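Local atomic coordinates of ATP-dependent DNA helicase uvsW (Enterobacteria phage T4, PDB entry 1RIF), a protein that couples ATP hydrolysis to 3'-5' translocation and unwinding of duplex DNA, driving branch migration of Holliday junctions during recombination-dependent repair in phage T4. Residues V5-F10 and L60-V65; V13-E18 and H23-F28; Q213-Q218 and S243-G248. The protein carries 1 engineered substitution. All coordinates share one frame; numbering follows the deposited sequence.

Interaction 1. Residues V5-F10 and L60-V65; sequences VHFHDF and LPFGLV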
ATOM      1  N   VAL A   5      -2.004  21.923   0.150  1.00 30.59           N
ATOM      2  CA  VAL A   5      -1.399  20.599   0.144  1.00 28.17           C
ATOM      3  C   VAL A   5      -0.778  20.297  -1.222  1.00 28.90           C
ATOM      4  O   VAL A   5      -1.476  20.166  -2.230  1.00 28.77           O
ATOM      5  CB  VAL A   5      -2.443  19.528   0.527  1.00 26.51           C
ATOM      6  CG1 VAL A   5      -1.798  18.163   0.592  1.00 25.76           C
ATOM      7  CG2 VAL A   5      -3.052  19.876   1.874  1.00 24.55           C
ATOM      8  N   HIS A   6       0.545  20.197  -1.240  1.00 29.55           N
ATOM      9  CA  HIS A   6       1.280  19.943  -2.469  1.00 30.71           C
ATOM     10  C   HIS A   6       1.709  18.504  -2.645  1.00 30.70           C
ATOM     11  O   HIS A   6       1.963  17.782  -1.683  1.00 31.06           O
ATOM     12  CB  HIS A   6       2.535  20.818  -2.541  1.00 31.88           C
ATOM     13  CG  HIS A   6       2.255  22.286  -2.520  1.00 34.80           C
ATOM     14  ND1 HIS A   6       2.131  23.004  -1.349  1.00 35.91           N
ATOM     15  CD2 HIS A   6       2.049  23.167  -3.527  1.00 35.26           C
ATOM     16  CE1 HIS A   6       1.860  24.265  -1.637  1.00 36.28           C
ATOM     17  NE2 HIS A   6       1.804  24.390  -2.952  1.00 35.44           N
ATOM     18  N   PHE A   7       1.802  18.097  -3.899  1.00 29.87           N
ATOM     19  CA  PHE A   7       2.237  16.759  -4.214  1.00 30.04           C
ATOM     20  C   PHE A   7       3.727  16.696  -3.827  1.00 31.68           C
ATOM     21  O   PHE A   7       4.443  17.695  -3.925  1.00 31.88           O
ATOM     22  CB  PHE A   7       2.052  16.507  -5.713  1.00 26.82           C
ATOM     23  CG  PHE A   7       2.347  15.098  -6.133  1.00 25.08           C
ATOM     24  CD1 PHE A   7       1.342  14.132  -6.130  1.00 23.53           C
ATOM     25  CD2 PHE A   7       3.636  14.728  -6.511  1.00 23.12           C
ATOM     26  CE1 PHE A   7       1.617  12.822  -6.497  1.00 20.72           C
ATOM     27  CE2 PHE A   7       3.919  13.418  -6.878  1.00 22.85           C
ATOM     28  CZ  PHE A   7       2.904  12.464  -6.870  1.00 21.46           C
ATOM     29  N   HIS A   8       4.173  15.527  -3.376  1.00 32.63           N
ATOM     30  CA  HIS A   8       5.558  15.281  -2.970  1.00 32.84           C
ATOM     31  C   HIS A   8       5.719  13.756  -3.046  1.00 35.03           C
ATOM     32  O   HIS A   8       5.567  13.059  -2.048  1.00 39.98           O
ATOM     33  CB  HIS A   8       5.776  15.758  -1.527  1.00 31.27           C
ATOM     34  CG  HIS A   8       7.153  15.491  -1.006  1.00 30.78           C
ATOM     35  ND1 HIS A   8       8.218  16.332  -1.248  1.00 30.75           N
ATOM     36  CD2 HIS A   8       7.655  14.444  -0.308  1.00 30.56           C
ATOM     37  CE1 HIS A   8       9.315  15.812  -0.726  1.00 30.18           C
ATOM     38  NE2 HIS A   8       9.001  14.667  -0.151  1.00 28.35           N
ATOM     39  N   ASP A   9       6.034  13.241  -4.227  1.00 33.80           N
ATOM     40  CA  ASP A   9       6.145  11.795  -4.465  1.00 29.95           C
ATOM     41  C   ASP A   9       4.935  10.973  -3.976  1.00 27.31           C
ATOM     42  O   ASP A   9       3.990  11.510  -3.390  1.00 24.29           O
ATOM     43  CB  ASP A   9       7.489  11.205  -3.949  1.00 30.25           C
ATOM     44  CG  ASP A   9       7.577  11.067  -2.428  1.00 30.74           C
ATOM     45  OD1 ASP A   9       6.555  10.827  -1.750  1.00 30.54           O
ATOM     46  OD2 ASP A   9       8.711  11.158  -1.912  1.00 28.84           O
ATOM     47  N   PHE A  10       4.951   9.669  -4.237  1.00 25.59           N
ATOM     48  CA  PHE A  10       3.824   8.830  -3.856  1.00 24.51           C
ATOM     49  C   PHE A  10       3.799   8.244  -2.456  1.00 23.65           C
ATOM     50  O   PHE A  10       2.966   7.387  -2.163  1.00 22.96           O
ATOM     51  CB  PHE A  10       3.633   7.718  -4.890  1.00 22.99           C
ATOM     52  CG  PHE A  10       3.146   8.222  -6.211  1.00 19.58           C
ATOM     53  CD1 PHE A  10       4.028   8.427  -7.261  1.00 20.17           C
ATOM     54  CD2 PHE A  10       1.808   8.567  -6.379  1.00 20.77           C
ATOM     55  CE1 PHE A  10       3.586   8.971  -8.462  1.00 20.99           C
ATOM     56  CE2 PHE A  10       1.352   9.115  -7.577  1.00 20.64           C
ATOM     57  CZ  PHE A  10       2.245   9.318  -8.620  1.00 20.03           C
ATOM     58  N   LEU A  60       3.118  14.382   5.101  1.00 23.32           N
ATOM     59  CA  LEU A  60       2.084  13.496   5.620  1.00 23.39           C
ATOM     60  C   LEU A  60       1.920  12.281   4.704  1.00 24.08           C
ATOM     61  O   LEU A  60       1.891  12.418   3.479  1.00 24.07           O
ATOM     62  CB  LEU A  60       0.761  14.248   5.694  1.00 21.21           C
ATOM     63  CG  LEU A  60      -0.436  13.442   6.181  1.00 19.90           C
ATOM     64  CD1 LEU A  60      -0.470  13.445   7.697  1.00 18.53           C
ATOM     65  CD2 LEU A  60      -1.702  14.042   5.615  1.00 18.07           C
ATOM     66  N   PRO A  61       1.832  11.071   5.278  1.00 24.32           N
ATOM     67  CA  PRO A  61       1.669   9.947   4.354  1.00 24.14           C
ATOM     68  C   PRO A  61       0.480  10.175   3.408  1.00 23.48           C
ATOM     69  O   PRO A  61      -0.609  10.574   3.832  1.00 20.92           O
ATOM     70  CB  PRO A  61       1.511   8.733   5.285  1.00 23.34           C
ATOM     71  CG  PRO A  61       1.301   9.308   6.651  1.00 25.13           C
ATOM     72  CD  PRO A  61       2.051  10.600   6.652  1.00 24.03           C
ATOM     73  N   PHE A  62       0.730   9.943   2.119  1.00 22.37           N
ATOM     74  CA  PHE A  62      -0.248  10.138   1.048  1.00 20.79           C
ATOM     75  C   PHE A  62      -1.652   9.647   1.387  1.00 20.68           C
ATOM     76  O   PHE A  62      -2.622  10.398   1.282  1.00 21.33           O
ATOM     77  CB  PHE A  62       0.251   9.432  -0.214  1.00 20.89           C
ATOM     78  CG  PHE A  62      -0.295   9.994  -1.494  1.00 19.19           C
ATOM     79  CD1 PHE A  62       0.560  10.571  -2.425  1.00 20.91           C
ATOM     80  CD2 PHE A  62      -1.648   9.911  -1.793  1.00 22.00           C
ATOM     81  CE1 PHE A  62       0.072  11.054  -3.641  1.00 19.57           C
ATOM     82  CE2 PHE A  62      -2.150  10.392  -3.010  1.00 20.07           C
ATOM     83  CZ  PHE A  62      -1.285  10.961  -3.932  1.00 19.20           C
ATOM     84  N   GLY A  63      -1.749   8.386   1.802  1.00 20.53           N
ATOM     85  CA  GLY A  63      -3.030   7.792   2.137  1.00 19.28           C
ATOM     86  C   GLY A  63      -3.943   8.542   3.087  1.00 20.43           C
ATOM     87  O   GLY A  63      -5.140   8.270   3.113  1.00 19.48           O
ATOM     88  N   LEU A  64      -3.401   9.485   3.855  1.00 21.59           N
ATOM     89  CA  LEU A  64      -4.193  10.246   4.827  1.00 21.49           C
ATOM     90  C   LEU A  64      -4.718  11.609   4.357  1.00 22.76           C
ATOM     91  O   LEU A  64      -5.359  12.333   5.123  1.00 22.57           O
ATOM     92  CB  LEU A  64      -3.375  10.430   6.113  1.00 20.46           C
ATOM     93  CG  LEU A  64      -3.189   9.200   7.004  1.00 18.28           C
ATOM     94  CD1 LEU A  64      -2.030   9.419   7.957  1.00 16.29           C
ATOM     95  CD2 LEU A  64      -4.480   8.926   7.761  1.00 15.55           C
ATOM     96  N   VAL A  65      -4.457  11.960   3.105  1.00 24.51           N
ATOM     97  CA  VAL A  65      -4.913  13.240   2.579  1.00 26.77           C
ATOM     98  C   VAL A  65      -6.406  13.449   2.828  1.00 27.82           C
ATOM     99  O   VAL A  65      -6.830  14.525   3.251  1.00 29.38           O
ATOM    100  CB  VAL A  65      -4.636  13.342   1.061  1.00 27.92           C
ATOM    101  CG1 VAL A  65      -5.108  14.681   0.529  1.00 29.37           C
ATOM    102  CG2 VAL A  65      -3.158  13.181   0.797  1.00 29.82           C
TER
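F62 reaches from the 3-10 turn after strand 59-61 to the end of strand 3-8, where F7, D9 and F10 meet it. Its CB passes 3.9 Å from the carbonyl O of F10. From there CG stands roughly anti to the backbone N (chi1 -155°), which turns the ring toward the other chain segment. One flank of the ring does the touching: CD1 comes to 3.7 Å from D9 O and 4.0 Å from F10 CA, and the next atom, CE1, meets F7 CE1 at 3.7 Å. F62 CE1 also lies 4.1 Å from F10 CD2, so one ring carbon touches both phenylalanines of the opposite segment. F7 CE1 and D9 O both sit at the edge of the F62 ring, close to its plane.

F7 and F10 also pack against each other, with F7 CZ 3.6 Å above one face of F10 and offset toward the rim, while F10 CE1 lies at the edge of F7. D9 O stands over one face of F7. No hydrogen bond crosses between the two segments. D9 OD1 is taken up by S11 OG and H12 N, which holds the turn into strand 12-16, F10 has a backbone hydrogen bond with N250, and L64 N bonds to P61 O at 3.0 Å where the 3-10 segment starts.

F62 also makes a cation-pi contact with R130, at the start of a strand of the parallel sheet, and F10 touches M253. The arrangement is thus an aromatic cluster closing one end of the mixed sheet of the UvsW N-terminal region: it joins the chain leaving strand 3-8 to the 3-10 turn after strand 59-61, the two strands on either side of strand 12-16, beside the helicase's P-loop NTPase fold.

Interaction 2. Residues V13-E18 and H23-F28; sequences VRIDCE and HELRDF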
ATOM      1  N   VAL A  13       2.562  13.736   1.091  1.00 24.47           N
ATOM      2  CA  VAL A  13       2.155  15.004   0.500  1.00 25.14           C
ATOM      3  C   VAL A  13       2.767  16.032   1.446  1.00 26.75           C
ATOM      4  O   VAL A  13       3.045  15.711   2.601  1.00 26.38           O
ATOM      5  CB  VAL A  13       0.619  15.190   0.463  1.00 24.23           C
ATOM      6  CG1 VAL A  13       0.015  14.288  -0.599  1.00 24.19           C
ATOM      7  CG2 VAL A  13       0.016  14.900   1.829  1.00 22.81           C
ATOM      8  N   ARG A  14       3.002  17.248   0.967  1.00 27.20           N
ATOM      9  CA  ARG A  14       3.582  18.280   1.816  1.00 26.96           C
ATOM     10  C   ARG A  14       2.531  19.308   2.151  1.00 26.62           C
ATOM     11  O   ARG A  14       1.775  19.732   1.282  1.00 27.24           O
ATOM     12  CB  ARG A  14       4.752  18.974   1.119  1.00 28.70           C
ATOM     13  CG  ARG A  14       5.457  19.968   2.021  1.00 31.43           C
ATOM     14  CD  ARG A  14       6.562  20.727   1.316  1.00 33.65           C
ATOM     15  NE  ARG A  14       6.054  21.818   0.486  1.00 35.34           N
ATOM     16  CZ  ARG A  14       5.976  21.778  -0.839  1.00 36.98           C
ATOM     17  NH1 ARG A  14       6.370  20.693  -1.499  1.00 38.80           N
ATOM     18  NH2 ARG A  14       5.520  22.831  -1.507  1.00 36.88           N
ATOM     19  N   ILE A  15       2.483  19.718   3.410  1.00 27.25           N
ATOM     20  CA  ILE A  15       1.503  20.707   3.835  1.00 27.44           C
ATOM     21  C   ILE A  15       2.116  22.071   4.151  1.00 29.12           C
ATOM     22  O   ILE A  15       3.108  22.166   4.869  1.00 29.72           O
ATOM     23  CB  ILE A  15       0.733  20.224   5.069  1.00 26.13           C
ATOM     24  CG1 ILE A  15       0.178  18.818   4.816  1.00 25.62           C
ATOM     25  CG2 ILE A  15      -0.395  21.208   5.386  1.00 26.64           C
ATOM     26  CD1 ILE A  15      -0.603  18.235   5.975  1.00 23.47           C
ATOM     27  N   ASP A  16       1.508  23.115   3.597  1.00 31.89           N
ATOM     28  CA  ASP A  16       1.934  24.500   3.786  1.00 34.13           C
ATOM     29  C   ASP A  16       0.885  25.198   4.621  1.00 34.44           C
ATOM     30  O   ASP A  16      -0.285  25.209   4.261  1.00 34.57           O
ATOM     31  CB  ASP A  16       2.045  25.210   2.440  1.00 36.58           C
ATOM     32  CG  ASP A  16       3.326  24.874   1.708  1.00 40.55           C
ATOM     33  OD1 ASP A  16       3.728  23.688   1.707  1.00 41.69           O
ATOM     34  OD2 ASP A  16       3.927  25.802   1.123  1.00 43.41           O
ATOM     35  N   CYS A  17       1.299  25.786   5.735  1.00 36.72           N
ATOM     36  CA  CYS A  17       0.367  26.471   6.622  1.00 39.15           C
ATOM     37  C   CYS A  17       1.133  27.255   7.680  1.00 40.53           C
ATOM     38  O   CYS A  17       2.362  27.313   7.656  1.00 41.65           O
ATOM     39  CB  CYS A  17      -0.530  25.451   7.315  1.00 38.53           C
ATOM     40  SG  CYS A  17       0.403  24.315   8.367  1.00 39.42           S
ATOM     41  N   GLU A  18       0.400  27.857   8.609  1.00 42.50           N
ATOM     42  CA  GLU A  18       1.026  28.622   9.682  1.00 44.09           C
ATOM     43  C   GLU A  18       1.718  27.673  10.651  1.00 44.12           C
ATOM     44  O   GLU A  18       1.602  26.449  10.530  1.00 43.99           O
ATOM     45  CB  GLU A  18      -0.019  29.444  10.440  1.00 45.38           C
ATOM     46  CG  GLU A  18       0.065  30.941  10.185  1.00 48.63           C
ATOM     47  CD  GLU A  18      -0.213  31.312   8.737  1.00 49.31           C
ATOM     48  OE1 GLU A  18      -1.347  31.072   8.263  1.00 51.47           O
ATOM     49  OE2 GLU A  18       0.704  31.845   8.076  1.00 49.68           O
ATOM     50  N   HIS A  23       0.968  22.829  14.344  1.00 31.12           N
ATOM     51  CA  HIS A  23       0.969  22.112  15.606  1.00 31.66           C
ATOM     52  C   HIS A  23      -0.369  21.438  15.854  1.00 31.45           C
ATOM     53  O   HIS A  23      -0.429  20.378  16.474  1.00 31.65           O
ATOM     54  CB  HIS A  23       1.342  23.070  16.733  1.00 32.45           C
ATOM     55  CG  HIS A  23       2.755  23.555  16.639  1.00 34.47           C
ATOM     56  ND1 HIS A  23       3.172  24.755  17.169  1.00 36.98           N
ATOM     57  CD2 HIS A  23       3.845  23.003  16.056  1.00 34.77           C
ATOM     58  CE1 HIS A  23       4.458  24.923  16.915  1.00 37.18           C
ATOM     59  NE2 HIS A  23       4.889  23.873  16.241  1.00 36.00           N
ATOM     60  N   GLU A  24      -1.441  22.042  15.354  1.00 31.09           N
ATOM     61  CA  GLU A  24      -2.763  21.455  15.514  1.00 29.81           C
ATOM     62  C   GLU A  24      -2.812  20.206  14.651  1.00 27.82           C
ATOM     63  O   GLU A  24      -3.297  19.161  15.076  1.00 26.99           O
ATOM     64  CB  GLU A  24      -3.825  22.443  15.064  1.00 32.46           C
ATOM     65  CG  GLU A  24      -3.772  23.750  15.828  1.00 36.42           C
ATOM     66  CD  GLU A  24      -4.828  24.727  15.365  1.00 38.37           C
ATOM     67  OE1 GLU A  24      -4.852  25.039  14.153  1.00 39.04           O
ATOM     68  OE2 GLU A  24      -5.633  25.180  16.211  1.00 41.27           O
ATOM     69  N   LEU A  25      -2.289  20.328  13.434  1.00 27.43           N
ATOM     70  CA  LEU A  25      -2.241  19.212  12.491  1.00 26.15           C
ATOM     71  C   LEU A  25      -1.339  18.091  12.994  1.00 25.65           C
ATOM     72  O   LEU A  25      -1.613  16.908  12.776  1.00 24.59           O
ATOM     73  CB  LEU A  25      -1.719  19.694  11.139  1.00 26.49           C
ATOM     74  CG  LEU A  25      -2.699  20.404  10.208  1.00 26.68           C
ATOM     75  CD1 LEU A  25      -1.928  21.107   9.102  1.00 26.66           C
ATOM     76  CD2 LEU A  25      -3.675  19.392   9.632  1.00 26.59           C
ATOM     77  N   ARG A  26      -0.257  18.480  13.659  1.00 24.17           N
ATOM     78  CA  ARG A  26       0.716  17.534  14.195  1.00 23.72           C
ATOM     79  C   ARG A  26       0.130  16.704  15.325  1.00 22.71           C
ATOM     80  O   ARG A  26       0.491  15.542  15.498  1.00 21.93           O
ATOM     81  CB  ARG A  26       1.959  18.292  14.676  1.00 24.21           C
ATOM     82  CG  ARG A  26       3.024  17.421  15.304  1.00 25.78           C
ATOM     83  CD  ARG A  26       4.268  18.222  15.640  1.00 25.72           C
ATOM     84  NE  ARG A  26       5.214  17.412  16.401  1.00 28.88           N
ATOM     85  CZ  ARG A  26       5.130  17.180  17.711  1.00 30.03           C
ATOM     86  NH1 ARG A  26       4.139  17.707  18.420  1.00 29.35           N
ATOM     87  NH2 ARG A  26       6.030  16.401  18.309  1.00 31.59           N
ATOM     88  N   ASP A  27      -0.772  17.304  16.100  1.00 23.03           N
ATOM     89  CA  ASP A  27      -1.422  16.599  17.199  1.00 24.14           C
ATOM     90  C   ASP A  27      -2.566  15.770  16.638  1.00 23.17           C
ATOM     91  O   ASP A  27      -2.838  14.663  17.108  1.00 22.98           O
ATOM     92  CB  ASP A  27      -1.970  17.581  18.244  1.00 25.28           C
ATOM     93  CG  ASP A  27      -0.868  18.304  19.001  1.00 27.61           C
ATOM     94  OD1 ASP A  27       0.270  17.779  19.039  1.00 28.55           O
ATOM     95  OD2 ASP A  27      -1.140  19.388  19.570  1.00 29.34           O
ATOM     96  N   PHE A  28      -3.225  16.320  15.628  1.00 23.09           N
ATOM     97  CA  PHE A  28      -4.348  15.658  14.972  1.00 23.77           C
ATOM     98  C   PHE A  28      -3.893  14.317  14.389  1.00 22.62           C
ATOM     99  O   PHE A  28      -4.507  13.284  14.642  1.00 23.23           O
ATOM    100  CB  PHE A  28      -4.906  16.565  13.860  1.00 25.14           C
ATOM    101  CG  PHE A  28      -6.091  15.983  13.125  1.00 27.96           C
ATOM    102  CD1 PHE A  28      -7.317  15.823  13.760  1.00 28.33           C
ATOM    103  CD2 PHE A  28      -5.976  15.586  11.794  1.00 28.95           C
ATOM    104  CE1 PHE A  28      -8.414  15.276  13.085  1.00 28.55           C
ATOM    105  CE2 PHE A  28      -7.069  15.037  11.107  1.00 29.21           C
ATOM    106  CZ  PHE A  28      -8.287  14.882  11.756  1.00 28.57           C
TER
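L25 overlaps I15 and C17 with a single methyl group, CD1, and that methyl makes the closest contacts between strand 12-16 and the helix that follows it. The two form a beta-alpha unit of the N-terminal region, with helix 19-28 folded back over one face of the mixed sheet and E18 standing at its N-cap position. I15 and L25 meet tip to tip: I15 CG2, carried anti to the backbone N (chi1 -51° for CG1), stops 4.0 Å from L25 CD1. C17 SG comes to the same methyl, also at 4.0 Å. The backbones stay well apart, with the CA atoms of I15 and L25 9.5 Å from each other, so only the side-chain ends meet across the gap and no hydrogen bond spans it.

Helix 68-74 adds to the same apolar layer, I68 touching I15 and F71 touching L25. Alternation along the strand puts the charged residues on the other face, where R14 and D16 both touch H6. There R14 NE donates to D16 OD1 over 3.2 Å, a hydrogen bond within a salt bridge with an N-H...O angle of 140°; OD1 receives it on its syn lone pair and lies 29° out of the guanidinium plane.

Interaction 3. Residues Q213-Q218 and S243-G248; sequences QTVVKQ and SSIISG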
ATOM      1  N   GLN A 213       9.932  -9.101   7.181  1.00 22.41           N
ATOM      2  CA  GLN A 213      11.251  -9.189   7.793  1.00 24.04           C
ATOM      3  C   GLN A 213      12.393  -9.084   6.791  1.00 24.16           C
ATOM      4  O   GLN A 213      13.460  -8.576   7.118  1.00 24.61           O
ATOM      5  CB  GLN A 213      11.381 -10.467   8.631  1.00 27.17           C
ATOM      6  CG  GLN A 213      11.686 -11.734   7.871  1.00 32.50           C
ATOM      7  CD  GLN A 213      12.180 -12.828   8.798  1.00 34.67           C
ATOM      8  OE1 GLN A 213      13.102 -12.607   9.576  1.00 36.02           O
ATOM      9  NE2 GLN A 213      11.571 -14.009   8.723  1.00 36.30           N
ATOM     10  N   THR A 214      12.173  -9.560   5.571  1.00 23.48           N
ATOM     11  CA  THR A 214      13.199  -9.470   4.542  1.00 22.68           C
ATOM     12  C   THR A 214      13.195  -8.056   3.991  1.00 22.16           C
ATOM     13  O   THR A 214      14.222  -7.387   3.947  1.00 22.22           O
ATOM     14  CB  THR A 214      12.917 -10.434   3.381  1.00 22.04           C
ATOM     15  OG1 THR A 214      13.132 -11.779   3.820  1.00 22.84           O
ATOM     16  CG2 THR A 214      13.831 -10.127   2.198  1.00 22.99           C
ATOM     17  N   VAL A 215      12.011  -7.620   3.579  1.00 22.36           N
ATOM     18  CA  VAL A 215      11.794  -6.306   2.998  1.00 21.17           C
ATOM     19  C   VAL A 215      12.328  -5.136   3.828  1.00 21.24           C
ATOM     20  O   VAL A 215      12.949  -4.221   3.286  1.00 20.70           O
ATOM     21  CB  VAL A 215      10.283  -6.116   2.712  1.00 20.81           C
ATOM     22  CG1 VAL A 215       9.961  -4.662   2.457  1.00 21.41           C
ATOM     23  CG2 VAL A 215       9.889  -6.967   1.517  1.00 20.45           C
ATOM     24  N   VAL A 216      12.092  -5.164   5.134  1.00 20.90           N
ATOM     25  CA  VAL A 216      12.550  -4.092   6.012  1.00 21.10           C
ATOM     26  C   VAL A 216      14.079  -3.918   6.019  1.00 21.80           C
ATOM     27  O   VAL A 216      14.583  -2.833   6.316  1.00 21.57           O
ATOM     28  CB  VAL A 216      12.043  -4.330   7.463  1.00 23.02           C
ATOM     29  CG1 VAL A 216      12.765  -3.414   8.429  1.00 27.35           C
ATOM     30  CG2 VAL A 216      10.542  -4.066   7.542  1.00 21.26           C
ATOM     31  N   LYS A 217      14.808  -4.978   5.677  1.00 21.36           N
ATOM     32  CA  LYS A 217      16.274  -4.946   5.644  1.00 22.93           C
ATOM     33  C   LYS A 217      16.852  -4.486   4.312  1.00 24.16           C
ATOM     34  O   LYS A 217      18.025  -4.703   4.036  1.00 25.20           O
ATOM     35  CB  LYS A 217      16.844  -6.330   5.958  1.00 23.60           C
ATOM     36  CG  LYS A 217      16.381  -6.882   7.289  1.00 25.21           C
ATOM     37  CD  LYS A 217      17.053  -8.195   7.629  1.00 26.94           C
ATOM     38  CE  LYS A 217      16.710  -9.284   6.636  1.00 27.70           C
ATOM     39  NZ  LYS A 217      17.035 -10.632   7.202  1.00 28.41           N
ATOM     40  N   GLN A 218      16.032  -3.855   3.481  1.00 27.09           N
ATOM     41  CA  GLN A 218      16.490  -3.389   2.182  1.00 26.86           C
ATOM     42  C   GLN A 218      16.797  -1.899   2.219  1.00 27.09           C
ATOM     43  O   GLN A 218      16.171  -1.145   2.965  1.00 26.45           O
ATOM     44  CB  GLN A 218      15.421  -3.670   1.122  1.00 29.34           C
ATOM     45  CG  GLN A 218      15.862  -4.637   0.036  1.00 35.49           C
ATOM     46  CD  GLN A 218      16.149  -6.035   0.550  1.00 37.57           C
ATOM     47  OE1 GLN A 218      16.768  -6.840  -0.138  1.00 39.87           O
ATOM     48  NE2 GLN A 218      15.693  -6.331   1.761  1.00 41.18           N
ATOM     49  N   SER A 243       6.492   2.433   8.938  1.00 23.24           N
ATOM     50  CA  SER A 243       7.266   3.660   8.994  1.00 24.76           C
ATOM     51  C   SER A 243       8.693   3.442   8.513  1.00 25.39           C
ATOM     52  O   SER A 243       9.381   4.391   8.138  1.00 27.30           O
ATOM     53  CB  SER A 243       7.248   4.254  10.415  1.00 25.63           C
ATOM     54  OG  SER A 243       7.657   3.321  11.390  1.00 28.40           O
ATOM     55  N   SER A 244       9.124   2.184   8.488  1.00 25.01           N
ATOM     56  CA  SER A 244      10.473   1.842   8.051  1.00 23.92           C
ATOM     57  C   SER A 244      10.691   1.889   6.528  1.00 23.56           C
ATOM     58  O   SER A 244      11.773   2.255   6.075  1.00 23.13           O
ATOM     59  CB  SER A 244      10.847   0.454   8.580  1.00 23.80           C
ATOM     60  OG  SER A 244      12.203   0.167   8.328  1.00 25.49           O
ATOM     61  N   ILE A 245       9.674   1.537   5.741  1.00 21.88           N
ATOM     62  CA  ILE A 245       9.814   1.531   4.280  1.00 21.72           C
ATOM     63  C   ILE A 245       8.927   2.509   3.515  1.00 21.86           C
ATOM     64  O   ILE A 245       9.092   2.661   2.304  1.00 22.62           O
ATOM     65  CB  ILE A 245       9.509   0.133   3.668  1.00 21.16           C
ATOM     66  CG1 ILE A 245       8.019  -0.189   3.822  1.00 20.81           C
ATOM     67  CG2 ILE A 245      10.353  -0.942   4.339  1.00 23.38           C
ATOM     68  CD1 ILE A 245       7.534  -1.352   2.956  1.00 19.48           C
ATOM     69  N   ILE A 246       7.994   3.163   4.197  1.00 20.61           N
ATOM     70  CA  ILE A 246       7.071   4.074   3.529  1.00 20.80           C
ATOM     71  C   ILE A 246       7.717   5.193   2.699  1.00 22.19           C
ATOM     72  O   ILE A 246       7.290   5.456   1.574  1.00 22.48           O
ATOM     73  CB  ILE A 246       6.072   4.682   4.550  1.00 18.17           C
ATOM     74  CG1 ILE A 246       4.956   5.422   3.806  1.00 17.07           C
ATOM     75  CG2 ILE A 246       6.813   5.588   5.535  1.00 18.84           C
ATOM     76  CD1 ILE A 246       3.777   5.822   4.690  1.00 13.68           C
ATOM     77  N   SER A 247       8.744   5.840   3.237  1.00 22.15           N
ATOM     78  CA  SER A 247       9.420   6.916   2.521  1.00 24.16           C
ATOM     79  C   SER A 247      10.187   6.395   1.309  1.00 25.18           C
ATOM     80  O   SER A 247      10.368   7.114   0.326  1.00 26.15           O
ATOM     81  CB  SER A 247      10.386   7.649   3.453  1.00 25.38           C
ATOM     82  OG  SER A 247       9.689   8.290   4.503  1.00 28.59           O
ATOM     83  N   GLY A 248      10.637   5.143   1.382  1.00 25.36           N
ATOM     84  CA  GLY A 248      11.375   4.553   0.277  1.00 22.29           C
ATOM     85  C   GLY A 248      10.545   4.333  -0.978  1.00 21.59           C
ATOM     86  O   GLY A 248      11.078   4.335  -2.088  1.00 21.22           O
TER
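T214 O accepts the backbone N-H of K217 at 3.0 Å, in the same short piece of chain that sets V215 and V216 against S244 and I245. Q218 N to V215 O, 3.1 Å, closes the type I turn V215-Q218 that follows on from helix 212-215. Across the gap, V215 and I245 cross at about a right angle: V215 CG1 lies 4.1 Å from I245 CD1 and 4.2 Å from I245 CG2, so it touches both branches of the isoleucine. I245 has CG1 between its backbone N and carbonyl carbon (chi1 68°), and this leaves CG2 near the V216 backbone, 4.2 Å from V216 CA. Beside this pair, S244 OG sits 3.6 Å from V216 CG1, a hydroxyl next to a methyl.

F223 touches V215 and I245 alike, and M275 of helix 269-276 reaches I245 as well. Both segments belong to the helicase ATP-binding region, helix 239-245 coming shortly after the predicted DEAH box. No hydrogen bond or salt bridge joins them, which implies that fit between branched aliphatic side chains, rather than directional bonding, relates these two segments.

Interactions 1 and 2 belong to the N-terminal region and share its mixed sheet, their centres 12 Å apart. Strand 12-16 is the common element, lying between strands 3-8 and 59-61; L60 O to V13 N and H6 N to R14 O, each 2.8 Å, are probable hydrogen bonds to both neighbours. Along the chain, 13-18 and 23-28 fall between the two segments of interaction 1. Interaction 3 follows later, in the ATP-binding region, centred 18 Å from interaction 1 and 25 Å from interaction 2. P61 CB meets I246 CD1 at 3.7 Å, so the N-terminal sheet packs against the ATP-binding region; this chain lacks the protein's C-terminal helicase domain.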